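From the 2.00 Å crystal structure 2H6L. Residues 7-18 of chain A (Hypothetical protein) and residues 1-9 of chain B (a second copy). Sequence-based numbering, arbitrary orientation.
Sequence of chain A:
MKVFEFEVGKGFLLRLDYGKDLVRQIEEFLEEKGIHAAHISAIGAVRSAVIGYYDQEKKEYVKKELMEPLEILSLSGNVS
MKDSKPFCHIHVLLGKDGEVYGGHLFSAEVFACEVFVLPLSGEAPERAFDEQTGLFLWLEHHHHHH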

# COMPACT_ATOMS: atom_id res chain seq x y z
N GLU A 7 9.94 -16.77 -4.12
CA GLU A 7 8.84 -17.34 -4.89
C GLU A 7 7.62 -17.11 -4.01
O GLU A 7 7.71 -17.18 -2.79
CB GLU A 7 9.01 -18.84 -5.08
CG GLU A 7 9.63 -19.29 -6.38
CD GLU A 7 9.77 -20.81 -6.45
OE1 GLU A 7 10.62 -21.37 -5.72
OE2 GLU A 7 9.03 -21.44 -7.23
N VAL A 8 6.48 -16.84 -4.63
CA VAL A 8 5.25 -16.65 -3.87
C VAL A 8 4.40 -17.90 -4.07
O VAL A 8 4.50 -18.57 -5.09
CB VAL A 8 4.48 -15.40 -4.36
CG1 VAL A 8 5.34 -14.16 -4.17
CG2 VAL A 8 4.09 -15.57 -5.82
N GLY A 9 3.56 -18.20 -3.08
CA GLY A 9 2.71 -19.38 -3.18
C GLY A 9 1.45 -19.24 -2.34
O GLY A 9 0.34 -19.31 -2.87
N LYS A 10 1.62 -19.04 -1.04
CA LYS A 10 0.49 -18.88 -0.13
C LYS A 10 0.09 -17.43 0.06
O LYS A 10 0.81 -16.51 -0.33
CB LYS A 10 0.79 -19.48 1.25
CG LYS A 10 0.66 -20.99 1.36
CD LYS A 10 1.79 -21.71 0.67
CE LYS A 10 1.79 -23.19 1.03
NZ LYS A 10 1.96 -23.40 2.50
N GLY A 11 -1.07 -17.24 0.68
CA GLY A 11 -1.57 -15.92 0.96
C GLY A 11 -2.42 -16.02 2.21
O GLY A 11 -3.10 -17.02 2.42
N PHE A 12 -2.39 -14.99 3.05
CA PHE A 12 -3.17 -15.00 4.28
C PHE A 12 -3.90 -13.70 4.54
O PHE A 12 -3.35 -12.62 4.35
CB PHE A 12 -2.26 -15.27 5.48
CG PHE A 12 -1.61 -16.61 5.47
CD1 PHE A 12 -2.32 -17.74 5.87
CD2 PHE A 12 -0.28 -16.76 5.08
CE1 PHE A 12 -1.73 -18.99 5.89
CE2 PHE A 12 0.33 -18.00 5.10
CZ PHE A 12 -0.39 -19.12 5.51
N LEU A 13 -5.15 -13.82 4.98
CA LEU A 13 -5.93 -12.66 5.36
C LEU A 13 -6.20 -12.95 6.83
O LEU A 13 -6.61 -14.04 7.18
CB LEU A 13 -7.24 -12.59 4.58
CG LEU A 13 -7.19 -12.07 3.14
CD1 LEU A 13 -8.61 -12.05 2.55
CD2 LEU A 13 -6.60 -10.66 3.13
N LEU A 14 -5.94 -11.99 7.70
CA LEU A 14 -6.17 -12.24 9.11
C LEU A 14 -7.09 -11.21 9.71
O LEU A 14 -7.09 -10.04 9.31
CB LEU A 14 -4.85 -12.21 9.90
CG LEU A 14 -3.53 -12.60 9.25
CD1 LEU A 14 -2.42 -12.31 10.25
CD2 LEU A 14 -3.52 -14.07 8.84
N ARG A 15 -7.90 -11.65 10.67
CA ARG A 15 -8.78 -10.75 11.40
C ARG A 15 -8.12 -10.69 12.77
O ARG A 15 -8.14 -11.67 13.51
CB ARG A 15 -10.20 -11.32 11.53
CG ARG A 15 -11.06 -10.54 12.52
CD ARG A 15 -12.47 -11.10 12.68
NE ARG A 15 -13.18 -10.41 13.75
CZ ARG A 15 -14.47 -10.56 14.05
NH1 ARG A 15 -15.24 -11.39 13.36
NH2 ARG A 15 -15.00 -9.84 15.03
N LEU A 16 -7.52 -9.55 13.10
CA LEU A 16 -6.86 -9.37 14.38
C LEU A 16 -7.85 -9.24 15.52
O LEU A 16 -9.00 -8.89 15.31
CB LEU A 16 -5.96 -8.13 14.35
CG LEU A 16 -4.54 -8.34 13.82
CD1 LEU A 16 -4.57 -9.23 12.59
CD2 LEU A 16 -3.91 -7.00 13.51
N ASP A 17 -7.38 -9.51 16.74
CA ASP A 17 -8.22 -9.41 17.92
C ASP A 17 -8.32 -7.99 18.46
O ASP A 17 -7.32 -7.27 18.54
CB ASP A 17 -7.69 -10.32 19.04
CG ASP A 17 -7.79 -11.79 18.68
OD1 ASP A 17 -8.88 -12.23 18.28
OD2 ASP A 17 -6.77 -12.50 18.82
N TYR A 18 -9.53 -7.61 18.84
CA TYR A 18 -9.80 -6.30 19.40
C TYR A 18 -9.04 -6.12 20.72
O TYR A 18 -8.93 -7.06 21.51
CB TYR A 18 -11.31 -6.17 19.63
CG TYR A 18 -11.74 -4.95 20.42
CD1 TYR A 18 -11.61 -4.91 21.81
CD2 TYR A 18 -12.31 -3.85 19.78
CE1 TYR A 18 -12.03 -3.80 22.54
CE2 TYR A 18 -12.73 -2.74 20.50
CZ TYR A 18 -12.59 -2.72 21.88
OH TYR A 18 -13.01 -1.62 22.59
N MSE B 1 -7.88 -14.58 17.20
CA MSE B 1 -7.48 -14.17 15.82
C MSE B 1 -7.98 -15.17 14.78
O MSE B 1 -7.91 -16.39 14.97
CB MSE B 1 -5.96 -14.06 15.72
CG MSE B 1 -5.43 -13.82 14.33
SE MSE B 1 -3.50 -13.71 14.29
CE MSE B 1 -3.11 -15.51 14.89
N LYS B 2 -8.50 -14.65 13.68
CA LYS B 2 -9.01 -15.49 12.61
C LYS B 2 -8.00 -15.51 11.46
O LYS B 2 -7.51 -14.47 11.04
CB LYS B 2 -10.37 -14.98 12.14
CG LYS B 2 -11.39 -14.85 13.25
CD LYS B 2 -11.66 -16.20 13.92
CE LYS B 2 -12.80 -16.10 14.92
NZ LYS B 2 -14.05 -15.60 14.28
N VAL B 3 -7.70 -16.71 10.97
CA VAL B 3 -6.74 -16.87 9.89
C VAL B 3 -7.37 -17.51 8.66
O VAL B 3 -7.94 -18.59 8.74
CB VAL B 3 -5.57 -17.77 10.33
CG1 VAL B 3 -4.59 -17.94 9.17
CG2 VAL B 3 -4.88 -17.18 11.56
N PHE B 4 -7.26 -16.84 7.51
CA PHE B 4 -7.79 -17.39 6.27
C PHE B 4 -6.60 -17.64 5.35
O PHE B 4 -5.87 -16.72 5.01
CB PHE B 4 -8.76 -16.41 5.61
CG PHE B 4 -9.96 -16.10 6.45
CD1 PHE B 4 -9.90 -15.13 7.44
CD2 PHE B 4 -11.14 -16.81 6.29
CE1 PHE B 4 -11.00 -14.87 8.25
CE2 PHE B 4 -12.25 -16.56 7.09
CZ PHE B 4 -12.18 -15.59 8.08
N GLU B 5 -6.42 -18.90 4.96
CA GLU B 5 -5.31 -19.30 4.12
C GLU B 5 -5.70 -19.37 2.65
O GLU B 5 -6.82 -19.79 2.32
CB GLU B 5 -4.77 -20.66 4.58
CG GLU B 5 -3.41 -21.05 4.01
CD GLU B 5 -2.84 -22.31 4.66
OE1 GLU B 5 -3.22 -22.60 5.81
OE2 GLU B 5 -2.00 -22.98 4.03
N PHE B 6 -4.77 -18.98 1.78
CA PHE B 6 -5.00 -19.00 0.34
C PHE B 6 -3.74 -19.33 -0.46
O PHE B 6 -2.64 -19.46 0.07
CB PHE B 6 -5.49 -17.63 -0.15
CG PHE B 6 -6.69 -17.10 0.59
CD1 PHE B 6 -6.53 -16.31 1.72
CD2 PHE B 6 -7.98 -17.37 0.13
CE1 PHE B 6 -7.64 -15.78 2.38
CE2 PHE B 6 -9.09 -16.86 0.79
CZ PHE B 6 -8.92 -16.06 1.92
N GLU B 7 -3.93 -19.47 -1.77
CA GLU B 7 -2.84 -19.73 -2.70
C GLU B 7 -2.98 -18.62 -3.73
O GLU B 7 -4.10 -18.23 -4.07
CB GLU B 7 -3.01 -21.07 -3.40
CG GLU B 7 -2.15 -22.20 -2.86
CD GLU B 7 -2.31 -23.48 -3.67
OE1 GLU B 7 -3.42 -24.06 -3.68
OE2 GLU B 7 -1.31 -23.91 -4.30
N VAL B 8 -1.86 -18.08 -4.19
CA VAL B 8 -1.89 -17.04 -5.21
C VAL B 8 -1.48 -17.68 -6.53
O VAL B 8 -0.76 -18.68 -6.55
CB VAL B 8 -0.92 -15.88 -4.87
CG1 VAL B 8 -1.33 -15.24 -3.55
CG2 VAL B 8 0.51 -16.38 -4.81
N GLY B 9 -1.93 -17.10 -7.63
CA GLY B 9 -1.60 -17.65 -8.93
C GLY B 9 -1.65 -16.60 -10.03
O GLY B 9 -0.66 -16.37 -10.73

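Antiparallel pairing of strands is a common way for two copies of a protein to join, and here seven backbone hydrogen bonds join the strands while their side chains alternate between two faces; the contact buries 879 Å², both sides summed. At the start of chain B, the terminal amine of Met B1 meets the carboxylate of Asp A17: Met B1 N lies 2.8 Å from Asp A17 OD1, a salt bridge that is also a hydrogen bond, with a weak second bond to OD2 of the same residue.

Lys B2 begins the ladder. Its N donates to Arg A15 O at 3.0 Å, and its O accepts from Arg A15 N at 2.9 Å. The two long side chains share a face and pack through their aliphatic parts, CB to CB at 3.7 Å, while Lys B2 NZ and Arg A15 NH1 stay 4.5 Å apart; the guanidinium finds hydrogen bonds elsewhere in the structure. Val B3, on the other face, lays its CG1 4.0 Å from both Leu A14 CD2 and Phe A12 CD1.

Phe B4 repeats the paired bonds, its N 2.9 Å from Leu A13 O and its O 3.0 Å from Leu A13 N. It is buried and shares a face with Leu A13, CB to CB at 4.2 Å, where an apolar side chain fits. Glu B5 returns to the face of Val B3, where its methylene CG lies 3.3 Å from Phe A12 CE1, leaving the carboxylate on an exposed residue.

At Phe B6, N and O bond to Gly A11 O (2.7 Å) and Gly A11 N (2.8 Å). Its ring reaches Leu A13, CE1 to CG at 3.8 Å, and both residues are buried. Gly A11 leaves room here: an ideal CB would lie 3.5 Å from Val B8 CG1, a tight approach. Glu B7 brings its CA 3.2 Å from Gly A9 O, a CA-H...O contact. Val B8 adds one more backbone bond, its N to Gly A9 O at 2.8 Å, and its CG2 meets Val A8 CG2 at 3.8 Å.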